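Local coordinates for protein replicative DNA helicase DnaB, 1st part (Mycobacterium tuberculosis, PDB 2R5U) that probably unwinds duplex DNA ahead of the replisome as a hexameric, ATP-dependent 5'-3' helicase, of which this chain is the N-terminal domain, at residues Q26-L31 against L131-V136; E34-G39 against I110-T115; Y69-D74 against A89-R94; V136-R141 against A164-V169. One frame throughout, in Å; residues are numbered along the deposited sequence.

Interaction 1 (Q26-L31 against L131-V136); sequences QPPQDL and LLRRLV
The carbonyl oxygen of Pro28 is the best-held polar atom here, gripped by a single, nearly straight bond: Arg133 NH1 stands 2.8 Å from Pro28 O, with 162° at the hydrogen. The donor approaches in the carbonyl plane and the acceptor lies in the guanidinium plane, so both flat groups meet edge on. Arg133 gets there with a chain bent sharply at chi3 (-6°), a turn that brings its aliphatic part against the same loop; Arg133 CG comes to 3.3 Å from Pro28 O. Its NH2 bonds to Asp59 O, so the buried guanidinium holds two separate loops by their backbone. The contact ties the loop leading into helix 31-43 to the long helix 119-147, the element that joins the helical globule of the DnaB N-terminal domain to its helical hairpin. Proline suits the loop because the two successive rings stiffen an extended backbone and offer flat apolar flanks. Pro27 CB packs on Arg133 CD at 3.5 Å. The ring of Pro28 slides past the arginine stem, Pro28 CD being 3.7 Å from Arg133 CG, and crosses Leu132 at about a right angle, Pro28 CB 3.9 Å from Leu132 CB. Within the loop, Gln29 NE2 bonds to Pro27 O at 3.0 Å, which ties the glutamine side chain back onto the loop. Pro28 and Leu132 also pack on Gly146 of a second subunit.

Interaction 2 (E34-G39 against I110-T115); sequences EQSVLG and ISTVPT
Val113 sets its two methyl groups astride one turn of helix 31-43. Val113 CG1 lies over the Ser36 end, 3.5 Å from Ser36 O and 3.7 Å from Ser36 CB, while CG2 reaches the backbone of the next turn, with Val113 CG2 3.7 Å from Gly39 C. A branched, compact residue suits this place, since both branches are used and neither has to reach far. Next to it the two backbones almost touch: the CA atoms of Gly39 and Ile110 are 4.1 Å apart, a distance allowed by the missing side chain of glycine. Thr112 covers the flank. Thr112 CG2 meets Gln35 CB at 4.2 Å, and Thr112 OG1 sits 3.5 Å from Gln35 O without bonding to it, so the contact is one of van der Waals packing.

A second shell fixes these groups. Thr112 OG1, placed between the backbone N and the carbonyl carbon (chi1 70°), bonds to Leu109 O, which holds the hydroxyl against its own helix and presents the methyl to Gln35. The backbone bond from Val113 N to Ile110 O, 3.2 Å long, ties the turn in place; Val113 has an extended backbone, and its side chain points toward the helix. Ser36 OG makes a weak bond to Ala32 O. Further out, Ile110 rests on Leu42 and Leu43, and Val113 on Leu43. Here helix 102-111 and the turn that follows it dock on helix 31-43, with a close glycine contact between the backbones, at the surface of the all-helical globule of the DnaB N-terminal domain.

Interaction 3 (Y69-D74 against A89-R94); sequences YDAILD and AELDRR
Two helices of the all-helical DnaB N-terminal domain, 63-77 and 84-93, cross steeply here, their local axes 9.4 Å apart at an angle of 110°. Apolar packing centres on Ala71, whose small CB lets the helices approach: Ala71 CB touches Glu90 CG at 3.6 Å and Leu91 CD2 at 3.8 Å. Leu91 also packs on Leu97 and Ile100 of helix 97-100.

Charged pairs come next: Asp74, Glu90, Arg93 and Arg94 form a salt-bridge network. Glu90 bends at chi2 so that its carboxylate faces several arginines: Glu90 OE2 lies 3.0 Å from Arg94 NE, while OE1 takes Arg93 NH2 and also pairs with Arg78. Arg94 reaches tip to tip toward Asp74, its NH2 3.1 Å from Asp74 OD1 in a weak, bent bond (132°), with the two planes far from parallel. The carboxylates of Asp74 and Glu90 stack only 20° out of parallel, Asp74 OD2 being 3.8 Å from Glu90 OE2; this repulsion is probably offset by the surrounding arginines.

The guanidinium of Arg94 also packs on helix 63-77. Arg94, long enough to span the crossing, lays one guanidinium face over Ala71 CA, and at the edge of that group, near its plane, Arg94 NH2 stands 3.5 Å from Asp70 CB.

Interaction 4 (V136-R141 against A164-V169); sequences VEAGTR and AEIYDV
Bends in two long side chains bring their charges together. Arg141 leaves its helix with CG anti to the backbone N and then folds at chi3 (-63°), so its guanidinium turns back over the carbonyl of Glu137, whose O lies above the centre of one face. Glu165 has CG beside its backbone N and folds at chi2 (-62°), which lifts the carboxylate across the arginine chain at about a right angle. The resulting salt bridge is short: Arg141 NH1 is 2.7 Å from Glu165 OE1. The oxygen lies near the guanidinium plane, yet NH1 meets it from above the carboxylate plane, so this is a single-atom contact and not a paired, coplanar one. Arg141 CD also lies against the carboxylate, 3.2 Å from Glu165 OE1. The other oxygen, OE2, bonds to the hydroxyl of Tyr145, and the carboxylate is thereby anchored through both oxygens.

These residues join the two arms of the helical hairpin of the DnaB N-terminal domain, helices 119-147 and 155-169, whose segments here run antiparallel, local axes 174° apart in direction and 9.2 Å apart. Ala138 is the small residue between them. Its CB points at the facing helix; Ala138 CB touches Ile166 CD1 at 3.6 Å and Val169 CG2 at 3.8 Å, so one methyl is held by the tips of two branched residues a turn apart. Ile166, with chi2 folded, swings CD1 to the alanine although its CB starts off to the flank. Val169 also packs on Leu131, Arg134 and Leu135. The hairpin pairs with another subunit: Ile166 meets Ile166 of the second subunit, and Thr140 meets Val143 of that chain.

Interactions 1 and 4 share Val136 and helix 119-147, and they touch through Val169. Interaction 4 lies in the hairpin, interaction 1 where the entry loop meets its long helix, and both lie beside a second subunit. Interactions 2 and 3 belong to the globule and meet directly through Leu38 and Tyr69; interaction 2 is a surface contact, whereas the other three are partly buried. Chemistry follows place: interaction 1 relies on an arginine-to-backbone bond and proline packing at a loop, interaction 2 on apolar fit against a glycine, interaction 3 on a branched charge network at a steep crossing, and interaction 4 on one salt bridge beside an alanine between antiparallel helices.

Interaction 1 (Q26-L31 against L131-V136)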
loop_
_atom_site.group_PDB
_atom_site.type_symbol
_atom_site.label_atom_id
_atom_site.label_comp_id
_atom_site.label_asym_id
_atom_site.label_seq_id
_atom_site.Cartn_x
_atom_site.Cartn_y
_atom_site.Cartn_z
ATOM N N GLN B 26 -10.889 30.259 -13.679
ATOM C CA GLN B 26 -10.333 30.098 -12.292
ATOM C C GLN B 26 -11.429 30.167 -11.229
ATOM O O GLN B 26 -12.383 30.937 -11.369
ATOM C CB GLN B 26 -9.237 31.136 -12.014
ATOM C CG GLN B 26 -8.014 31.007 -12.924
ATOM C CD GLN B 26 -7.061 29.928 -12.465
ATOM O OE1 GLN B 26 -7.187 28.754 -12.845
ATOM N NE2 GLN B 26 -6.110 30.310 -11.624
ATOM N N PRO B 27 -11.296 29.356 -10.163
ATOM C CA PRO B 27 -12.333 29.236 -9.133
ATOM C C PRO B 27 -12.621 30.582 -8.463
ATOM O O PRO B 27 -11.717 31.407 -8.385
ATOM C CB PRO B 27 -11.714 28.255 -8.138
ATOM C CG PRO B 27 -10.705 27.479 -8.940
ATOM C CD PRO B 27 -10.143 28.481 -9.875
ATOM N N PRO B 28 -13.884 30.821 -8.031
ATOM C CA PRO B 28 -14.246 32.042 -7.300
ATOM C C PRO B 28 -13.279 32.308 -6.134
ATOM O O PRO B 28 -13.029 31.406 -5.334
ATOM C CB PRO B 28 -15.648 31.735 -6.780
ATOM C CG PRO B 28 -16.222 30.767 -7.816
ATOM C CD PRO B 28 -15.051 29.939 -8.258
ATOM N N GLN B 29 -12.724 33.520 -6.074
ATOM C CA GLN B 29 -11.670 33.846 -5.096
ATOM C C GLN B 29 -11.487 35.354 -4.950
ATOM O O GLN B 29 -11.876 36.121 -5.827
ATOM C CB GLN B 29 -10.336 33.193 -5.512
ATOM C CG GLN B 29 -9.751 33.762 -6.824
ATOM C CD GLN B 29 -8.534 33.017 -7.319
ATOM O OE1 GLN B 29 -7.402 33.434 -7.081
ATOM N NE2 GLN B 29 -8.754 31.910 -8.015
ATOM N N ASP B 30 -10.889 35.786 -3.843
ATOM C CA ASP B 30 -10.425 37.170 -3.719
ATOM C C ASP B 30 -9.141 37.149 -2.896
ATOM O O ASP B 30 -9.196 37.135 -1.662
ATOM C CB ASP B 30 -11.488 38.087 -3.092
ATOM C CG ASP B 30 -11.153 39.580 -3.235
ATOM O OD1 ASP B 30 -9.968 39.959 -3.170
ATOM O OD2 ASP B 30 -12.081 40.397 -3.408
ATOM N N LEU B 31 -8.001 37.088 -3.587
ATOM C CA LEU B 31 -6.701 37.027 -2.927
ATOM C C LEU B 31 -6.403 38.276 -2.108
ATOM O O LEU B 31 -5.829 38.169 -1.033
ATOM C CB LEU B 31 -5.569 36.751 -3.927
ATOM C CG LEU B 31 -4.956 35.350 -4.115
ATOM C CD1 LEU B 31 -3.938 35.088 -3.056
ATOM C CD2 LEU B 31 -5.986 34.222 -4.120
ATOM N N LEU B 131 -18.180 30.068 -0.397
ATOM C CA LEU B 131 -19.518 29.503 -0.702
ATOM C C LEU B 131 -19.642 29.136 -2.181
ATOM O O LEU B 131 -19.919 27.978 -2.524
ATOM C CB LEU B 131 -20.645 30.448 -0.277
ATOM C CG LEU B 131 -22.078 29.879 -0.227
ATOM C CD1 LEU B 131 -22.093 28.506 0.463
ATOM C CD2 LEU B 131 -23.011 30.827 0.497
ATOM N N LEU B 132 -19.385 30.116 -3.041
ATOM C CA LEU B 132 -19.399 29.937 -4.485
ATOM C C LEU B 132 -18.435 28.876 -5.030
ATOM O O LEU B 132 -18.820 28.081 -5.906
ATOM C CB LEU B 132 -19.194 31.279 -5.184
ATOM C CG LEU B 132 -20.269 32.333 -4.929
ATOM C CD1 LEU B 132 -19.800 33.685 -5.443
ATOM C CD2 LEU B 132 -21.601 31.923 -5.589
ATOM N N ARG B 133 -17.204 28.842 -4.516
ATOM C CA ARG B 133 -16.253 27.787 -4.864
ATOM C C ARG B 133 -16.727 26.399 -4.486
ATOM O O ARG B 133 -16.540 25.462 -5.254
ATOM C CB ARG B 133 -14.868 28.004 -4.231
ATOM C CG ARG B 133 -13.779 28.209 -5.233
ATOM C CD ARG B 133 -12.331 28.176 -4.690
ATOM N NE ARG B 133 -12.164 28.090 -3.231
ATOM C CZ ARG B 133 -12.320 29.091 -2.356
ATOM N NH1 ARG B 133 -12.686 30.312 -2.739
ATOM N NH2 ARG B 133 -12.114 28.849 -1.066
ATOM N N ARG B 134 -17.290 26.256 -3.291
ATOM C CA ARG B 134 -17.814 24.966 -2.849
ATOM C C ARG B 134 -18.992 24.496 -3.700
ATOM O O ARG B 134 -19.193 23.292 -3.876
ATOM C CB ARG B 134 -18.180 24.992 -1.363
ATOM C CG ARG B 134 -16.967 24.685 -0.500
ATOM C CD ARG B 134 -17.159 24.962 0.974
ATOM N NE ARG B 134 -15.848 25.006 1.636
ATOM C CZ ARG B 134 -15.652 25.084 2.950
ATOM N NH1 ARG B 134 -16.685 25.123 3.787
ATOM N NH2 ARG B 134 -14.414 25.119 3.429
ATOM N N LEU B 135 -19.736 25.456 -4.236
ATOM C CA LEU B 135 -20.839 25.188 -5.152
ATOM C C LEU B 135 -20.318 24.666 -6.493
ATOM O O LEU B 135 -20.760 23.621 -6.962
ATOM C CB LEU B 135 -21.676 26.447 -5.328
ATOM C CG LEU B 135 -23.162 26.328 -5.644
ATOM C CD1 LEU B 135 -23.858 25.278 -4.772
ATOM C CD2 LEU B 135 -23.791 27.680 -5.461
ATOM N N VAL B 136 -19.363 25.383 -7.088
ATOM C CA VAL B 136 -18.633 24.890 -8.256
ATOM C C VAL B 136 -18.070 23.480 -8.032
ATOM O O VAL B 136 -18.306 22.573 -8.845
ATOM C CB VAL B 136 -17.511 25.872 -8.682
ATOM C CG1 VAL B 136 -16.586 25.233 -9.709
ATOM C CG2 VAL B 136 -18.106 27.144 -9.228
#

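Interaction 2 (E34-G39 against I110-T115)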
loop_
_atom_site.group_PDB
_atom_site.type_symbol
_atom_site.label_atom_id
_atom_site.label_comp_id
_atom_site.label_asym_id
_atom_site.label_seq_id
_atom_site.Cartn_x
_atom_site.Cartn_y
_atom_site.Cartn_z
ATOM N N GLU B 34 -8.286 37.983 1.105
ATOM C CA GLU B 34 -7.594 37.001 1.972
ATOM C C GLU B 34 -6.406 37.625 2.715
ATOM O O GLU B 34 -6.186 37.347 3.897
ATOM C CB GLU B 34 -7.103 35.776 1.191
ATOM C CG GLU B 34 -8.252 34.882 0.660
ATOM C CD GLU B 34 -7.827 33.579 -0.005
ATOM O OE1 GLU B 34 -6.643 33.166 0.050
ATOM O OE2 GLU B 34 -8.739 32.929 -0.573
ATOM N N GLN B 35 -5.614 38.404 1.991
ATOM C CA GLN B 35 -4.438 39.087 2.561
ATOM C C GLN B 35 -4.846 40.048 3.666
ATOM O O GLN B 35 -4.280 40.016 4.746
ATOM C CB GLN B 35 -3.645 39.798 1.455
ATOM C CG GLN B 35 -2.899 38.843 0.529
ATOM C CD GLN B 35 -2.374 39.523 -0.728
ATOM O OE1 GLN B 35 -2.816 40.610 -1.110
ATOM N NE2 GLN B 35 -1.451 38.872 -1.390
ATOM N N SER B 36 -5.856 40.864 3.397
ATOM C CA SER B 36 -6.391 41.839 4.355
ATOM C C SER B 36 -6.948 41.193 5.638
ATOM O O SER B 36 -6.743 41.712 6.750
ATOM C CB SER B 36 -7.478 42.691 3.692
ATOM O OG SER B 36 -6.942 43.496 2.640
ATOM N N VAL B 37 -7.660 40.069 5.476
ATOM C CA VAL B 37 -8.129 39.271 6.623
ATOM C C VAL B 37 -6.975 38.819 7.512
ATOM O O VAL B 37 -7.027 38.978 8.746
ATOM C CB VAL B 37 -8.944 38.031 6.212
ATOM C CG1 VAL B 37 -9.139 37.103 7.417
ATOM C CG2 VAL B 37 -10.280 38.436 5.718
ATOM N N LEU B 38 -5.944 38.255 6.890
ATOM C CA LEU B 38 -4.810 37.730 7.634
ATOM C C LEU B 38 -4.013 38.856 8.314
ATOM O O LEU B 38 -3.573 38.699 9.436
ATOM C CB LEU B 38 -3.913 36.870 6.743
ATOM C CG LEU B 38 -4.534 35.552 6.244
ATOM C CD1 LEU B 38 -3.597 34.883 5.255
ATOM C CD2 LEU B 38 -4.879 34.605 7.409
ATOM N N GLY B 39 -3.849 39.973 7.606
ATOM C CA GLY B 39 -3.167 41.161 8.135
ATOM C C GLY B 39 -3.878 41.681 9.363
ATOM O O GLY B 39 -3.239 41.958 10.362
ATOM N N ILE B 110 0.681 42.110 7.048
ATOM C CA ILE B 110 0.357 43.192 7.970
ATOM C C ILE B 110 0.308 44.548 7.237
ATOM O O ILE B 110 -0.598 45.350 7.468
ATOM C CB ILE B 110 1.345 43.207 9.173
ATOM C CG1 ILE B 110 0.999 42.059 10.136
ATOM C CG2 ILE B 110 1.321 44.537 9.892
ATOM C CD1 ILE B 110 2.096 41.735 11.124
ATOM N N SER B 111 1.268 44.759 6.336
ATOM C CA SER B 111 1.364 45.965 5.498
ATOM C C SER B 111 0.209 46.170 4.516
ATOM O O SER B 111 0.041 47.275 4.006
ATOM C CB SER B 111 2.674 45.965 4.709
ATOM O OG SER B 111 3.797 45.832 5.561
ATOM N N THR B 112 -0.571 45.125 4.233
ATOM C CA THR B 112 -1.724 45.255 3.338
ATOM C C THR B 112 -2.870 46.033 3.986
ATOM O O THR B 112 -3.702 46.605 3.283
ATOM C CB THR B 112 -2.258 43.882 2.816
ATOM O OG1 THR B 112 -2.882 43.143 3.880
ATOM C CG2 THR B 112 -1.138 43.054 2.199
ATOM N N VAL B 113 -2.918 46.052 5.318
ATOM C CA VAL B 113 -3.959 46.797 6.032
ATOM C C VAL B 113 -3.410 47.919 6.916
ATOM O O VAL B 113 -2.346 47.764 7.521
ATOM C CB VAL B 113 -4.872 45.884 6.905
ATOM C CG1 VAL B 113 -5.744 45.006 6.026
ATOM C CG2 VAL B 113 -4.060 45.058 7.901
ATOM N N PRO B 114 -4.126 49.064 6.974
ATOM C CA PRO B 114 -3.882 50.043 8.041
ATOM C C PRO B 114 -4.231 49.438 9.409
ATOM O O PRO B 114 -3.358 48.859 10.066
ATOM C CB PRO B 114 -4.831 51.200 7.690
ATOM C CG PRO B 114 -5.176 51.001 6.245
ATOM C CD PRO B 114 -5.157 49.523 6.026
ATOM N N THR B 115 -5.490 49.557 9.822
ATOM C CA THR B 115 -5.964 48.930 11.058
ATOM C C THR B 115 -6.498 47.504 10.816
ATOM O O THR B 115 -6.382 46.961 9.712
ATOM C CB THR B 115 -7.065 49.785 11.733
#

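Interaction 3 (Y69-D74 against A89-R94)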
loop_
_atom_site.group_PDB
_atom_site.type_symbol
_atom_site.label_atom_id
_atom_site.label_comp_id
_atom_site.label_asym_id
_atom_site.label_seq_id
_atom_site.Cartn_x
_atom_site.Cartn_y
_atom_site.Cartn_z
ATOM N N TYR B 69 -3.800 31.157 8.534
ATOM C CA TYR B 69 -5.051 31.195 9.275
ATOM C C TYR B 69 -5.127 30.109 10.354
ATOM O O TYR B 69 -5.506 30.390 11.500
ATOM C CB TYR B 69 -6.233 31.083 8.309
ATOM C CG TYR B 69 -7.596 31.161 8.973
ATOM C CD1 TYR B 69 -8.183 32.389 9.247
ATOM C CD2 TYR B 69 -8.295 29.994 9.321
ATOM C CE1 TYR B 69 -9.419 32.468 9.846
ATOM C CE2 TYR B 69 -9.548 30.058 9.921
ATOM C CZ TYR B 69 -10.095 31.306 10.181
ATOM O OH TYR B 69 -11.322 31.415 10.760
ATOM N N ASP B 70 -4.778 28.877 9.976
ATOM C CA ASP B 70 -4.817 27.724 10.901
ATOM C C ASP B 70 -3.849 27.921 12.076
ATOM O O ASP B 70 -4.186 27.593 13.218
ATOM C CB ASP B 70 -4.488 26.401 10.177
ATOM C CG ASP B 70 -5.500 26.033 9.087
ATOM O OD1 ASP B 70 -6.580 26.676 8.969
ATOM O OD2 ASP B 70 -5.191 25.089 8.309
ATOM N N ALA B 71 -2.664 28.472 11.793
ATOM C CA ALA B 71 -1.690 28.783 12.840
ATOM C C ALA B 71 -2.226 29.845 13.834
ATOM O O ALA B 71 -2.100 29.680 15.054
ATOM C CB ALA B 71 -0.362 29.228 12.229
ATOM N N ILE B 72 -2.846 30.904 13.317
ATOM C CA ILE B 72 -3.482 31.925 14.181
ATOM C C ILE B 72 -4.591 31.298 15.058
ATOM O O ILE B 72 -4.652 31.522 16.272
ATOM C CB ILE B 72 -4.048 33.101 13.359
ATOM C CG1 ILE B 72 -2.942 33.788 12.520
ATOM C CG2 ILE B 72 -4.727 34.115 14.271
ATOM C CD1 ILE B 72 -3.515 34.813 11.485
ATOM N N LEU B 73 -5.468 30.513 14.444
ATOM C CA LEU B 73 -6.537 29.867 15.191
ATOM C C LEU B 73 -5.979 28.914 16.247
ATOM O O LEU B 73 -6.536 28.815 17.338
ATOM C CB LEU B 73 -7.491 29.119 14.263
ATOM C CG LEU B 73 -8.434 29.902 13.351
ATOM C CD1 LEU B 73 -9.686 29.053 13.212
ATOM C CD2 LEU B 73 -8.788 31.315 13.834
ATOM N N ASP B 74 -4.895 28.203 15.915
ATOM C CA ASP B 74 -4.215 27.326 16.894
ATOM C C ASP B 74 -3.815 28.077 18.159
ATOM O O ASP B 74 -4.080 27.620 19.280
ATOM C CB ASP B 74 -2.963 26.688 16.297
ATOM C CG ASP B 74 -3.078 25.197 16.174
ATOM O OD1 ASP B 74 -3.671 24.725 15.171
ATOM O OD2 ASP B 74 -2.571 24.493 17.094
ATOM N N ALA B 89 6.517 31.208 14.588
ATOM C CA ALA B 89 6.980 30.072 15.371
ATOM C C ALA B 89 5.994 28.900 15.319
ATOM O O ALA B 89 6.418 27.747 15.271
ATOM C CB ALA B 89 7.257 30.493 16.824
ATOM N N GLU B 90 4.692 29.187 15.363
ATOM C CA GLU B 90 3.673 28.154 15.194
ATOM C C GLU B 90 3.775 27.518 13.796
ATOM O O GLU B 90 3.755 26.291 13.679
ATOM C CB GLU B 90 2.260 28.701 15.482
ATOM C CG GLU B 90 1.111 27.735 15.146
ATOM C CD GLU B 90 1.074 26.491 16.023
ATOM O OE1 GLU B 90 1.354 26.617 17.232
ATOM O OE2 GLU B 90 0.755 25.387 15.504
ATOM N N LEU B 91 3.939 28.339 12.759
ATOM C CA LEU B 91 4.199 27.834 11.391
ATOM C C LEU B 91 5.480 27.007 11.271
ATOM O O LEU B 91 5.480 25.947 10.644
ATOM C CB LEU B 91 4.199 28.980 10.363
ATOM C CG LEU B 91 2.844 29.657 10.086
ATOM C CD1 LEU B 91 3.091 30.994 9.412
ATOM C CD2 LEU B 91 1.902 28.801 9.262
ATOM N N ASP B 92 6.571 27.495 11.868
ATOM C CA ASP B 92 7.840 26.762 11.923
ATOM C C ASP B 92 7.718 25.394 12.630
ATOM O O ASP B 92 8.286 24.413 12.167
ATOM C CB ASP B 92 8.922 27.626 12.584
ATOM C CG ASP B 92 10.305 27.017 12.493
ATOM O OD1 ASP B 92 10.831 26.865 11.364
ATOM O OD2 ASP B 92 10.871 26.701 13.564
ATOM N N ARG B 93 6.970 25.327 13.729
ATOM C CA ARG B 93 6.697 24.038 14.380
ATOM C C ARG B 93 5.997 23.068 13.428
ATOM O O ARG B 93 6.222 21.868 13.487
ATOM C CB ARG B 93 5.854 24.211 15.650
ATOM C CG ARG B 93 6.671 24.606 16.863
ATOM C CD ARG B 93 5.841 24.572 18.146
ATOM N NE ARG B 93 4.833 25.624 18.176
ATOM C CZ ARG B 93 4.946 26.775 18.840
ATOM N NH1 ARG B 93 6.025 27.041 19.574
ATOM N NH2 ARG B 93 3.958 27.659 18.776
ATOM N N ARG B 94 5.158 23.601 12.547
ATOM C CA ARG B 94 4.426 22.777 11.603
ATOM C C ARG B 94 5.226 22.445 10.326
ATOM O O ARG B 94 4.733 21.724 9.455
ATOM C CB ARG B 94 3.105 23.459 11.257
ATOM C CG ARG B 94 2.034 23.333 12.333
ATOM C CD ARG B 94 1.291 24.637 12.480
ATOM N NE ARG B 94 -0.126 24.452 12.779
ATOM C CZ ARG B 94 -1.118 24.923 12.022
ATOM N NH1 ARG B 94 -0.856 25.635 10.913
ATOM N NH2 ARG B 94 -2.377 24.690 12.378
#

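Interaction 4 (V136-R141 against A164-V169)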
loop_
_atom_site.group_PDB
_atom_site.type_symbol
_atom_site.label_atom_id
_atom_site.label_comp_id
_atom_site.label_asym_id
_atom_site.label_seq_id
_atom_site.Cartn_x
_atom_site.Cartn_y
_atom_site.Cartn_z
ATOM N N VAL B 136 -19.363 25.383 -7.088
ATOM C CA VAL B 136 -18.633 24.890 -8.256
ATOM C C VAL B 136 -18.070 23.480 -8.032
ATOM O O VAL B 136 -18.306 22.573 -8.845
ATOM C CB VAL B 136 -17.511 25.872 -8.682
ATOM C CG1 VAL B 136 -16.586 25.233 -9.709
ATOM C CG2 VAL B 136 -18.106 27.144 -9.228
ATOM N N GLU B 137 -17.354 23.278 -6.927
ATOM C CA GLU B 137 -16.772 21.963 -6.616
ATOM C C GLU B 137 -17.811 20.852 -6.402
ATOM O O GLU B 137 -17.612 19.707 -6.840
ATOM C CB GLU B 137 -15.837 22.044 -5.405
ATOM C CG GLU B 137 -14.549 22.837 -5.673
ATOM C CD GLU B 137 -13.739 23.119 -4.411
ATOM O OE1 GLU B 137 -14.197 22.764 -3.298
ATOM O OE2 GLU B 137 -12.643 23.716 -4.533
ATOM N N ALA B 138 -18.903 21.181 -5.719
ATOM C CA ALA B 138 -19.960 20.202 -5.456
ATOM C C ALA B 138 -20.678 19.840 -6.762
ATOM O O ALA B 138 -20.952 18.666 -7.020
ATOM C CB ALA B 138 -20.941 20.727 -4.439
ATOM N N GLY B 139 -20.959 20.857 -7.569
ATOM C CA GLY B 139 -21.539 20.673 -8.898
ATOM C C GLY B 139 -20.750 19.713 -9.760
ATOM O O GLY B 139 -21.316 18.759 -10.286
ATOM N N THR B 140 -19.437 19.929 -9.875
ATOM C CA THR B 140 -18.627 19.061 -10.742
ATOM C C THR B 140 -18.542 17.656 -10.163
ATOM O O THR B 140 -18.435 16.677 -10.908
ATOM C CB THR B 140 -17.208 19.613 -11.113
ATOM O OG1 THR B 140 -16.207 19.023 -10.278
ATOM C CG2 THR B 140 -17.122 21.128 -11.076
ATOM N N ARG B 141 -18.608 17.550 -8.839
ATOM C CA ARG B 141 -18.675 16.250 -8.192
ATOM C C ARG B 141 -19.963 15.506 -8.578
ATOM O O ARG B 141 -19.930 14.309 -8.860
ATOM C CB ARG B 141 -18.560 16.383 -6.675
ATOM C CG ARG B 141 -17.963 15.160 -6.028
ATOM C CD ARG B 141 -17.395 15.457 -4.633
ATOM N NE ARG B 141 -16.292 16.420 -4.641
ATOM C CZ ARG B 141 -16.252 17.551 -3.929
ATOM N NH1 ARG B 141 -17.253 17.893 -3.126
ATOM N NH2 ARG B 141 -15.193 18.345 -4.022
ATOM N N ALA B 164 -25.712 14.588 -0.631
ATOM C CA ALA B 164 -24.746 14.766 0.456
ATOM C C ALA B 164 -23.709 15.862 0.154
ATOM O O ALA B 164 -23.284 16.579 1.061
ATOM C CB ALA B 164 -24.054 13.433 0.794
ATOM N N GLU B 165 -23.318 15.992 -1.117
ATOM C CA GLU B 165 -22.353 17.018 -1.541
ATOM C C GLU B 165 -22.891 18.439 -1.342
ATOM O O GLU B 165 -22.176 19.310 -0.830
ATOM C CB GLU B 165 -21.922 16.828 -3.006
ATOM C CG GLU B 165 -21.221 15.519 -3.287
ATOM C CD GLU B 165 -19.914 15.357 -2.523
ATOM O OE1 GLU B 165 -19.271 16.382 -2.208
ATOM O OE2 GLU B 165 -19.511 14.204 -2.261
ATOM N N ILE B 166 -24.145 18.649 -1.740
ATOM C CA ILE B 166 -24.795 19.950 -1.628
ATOM C C ILE B 166 -25.236 20.270 -0.186
ATOM O O ILE B 166 -25.222 21.432 0.226
ATOM C CB ILE B 166 -25.990 20.058 -2.614
ATOM C CG1 ILE B 166 -25.508 19.881 -4.059
ATOM C CG2 ILE B 166 -26.725 21.375 -2.454
ATOM C CD1 ILE B 166 -24.550 20.958 -4.557
ATOM N N TYR B 167 -25.628 19.245 0.573
ATOM C CA TYR B 167 -25.927 19.410 2.000
ATOM C C TYR B 167 -24.709 20.043 2.656
ATOM O O TYR B 167 -24.840 21.007 3.398
ATOM C CB TYR B 167 -26.242 18.057 2.656
ATOM C CG TYR B 167 -26.646 18.109 4.118
ATOM C CD1 TYR B 167 -27.990 18.172 4.487
ATOM C CD2 TYR B 167 -25.685 18.078 5.134
ATOM C CE1 TYR B 167 -28.376 18.205 5.843
ATOM C CE2 TYR B 167 -26.052 18.114 6.480
ATOM C CZ TYR B 167 -27.401 18.176 6.829
ATOM O OH TYR B 167 -27.774 18.202 8.157
ATOM N N ASP B 168 -23.529 19.506 2.341
ATOM C CA ASP B 168 -22.258 20.023 2.863
ATOM C C ASP B 168 -22.092 21.530 2.616
ATOM O O ASP B 168 -21.620 22.263 3.497
ATOM C CB ASP B 168 -21.076 19.254 2.261
ATOM N N VAL B 169 -22.500 21.972 1.422
ATOM C CA VAL B 169 -22.418 23.381 0.983
ATOM C C VAL B 169 -23.516 24.256 1.603
ATOM O O VAL B 169 -23.227 25.299 2.201
ATOM C CB VAL B 169 -22.481 23.484 -0.579
ATOM C CG1 VAL B 169 -22.525 24.941 -1.049
ATOM C CG2 VAL B 169 -21.305 22.751 -1.209
#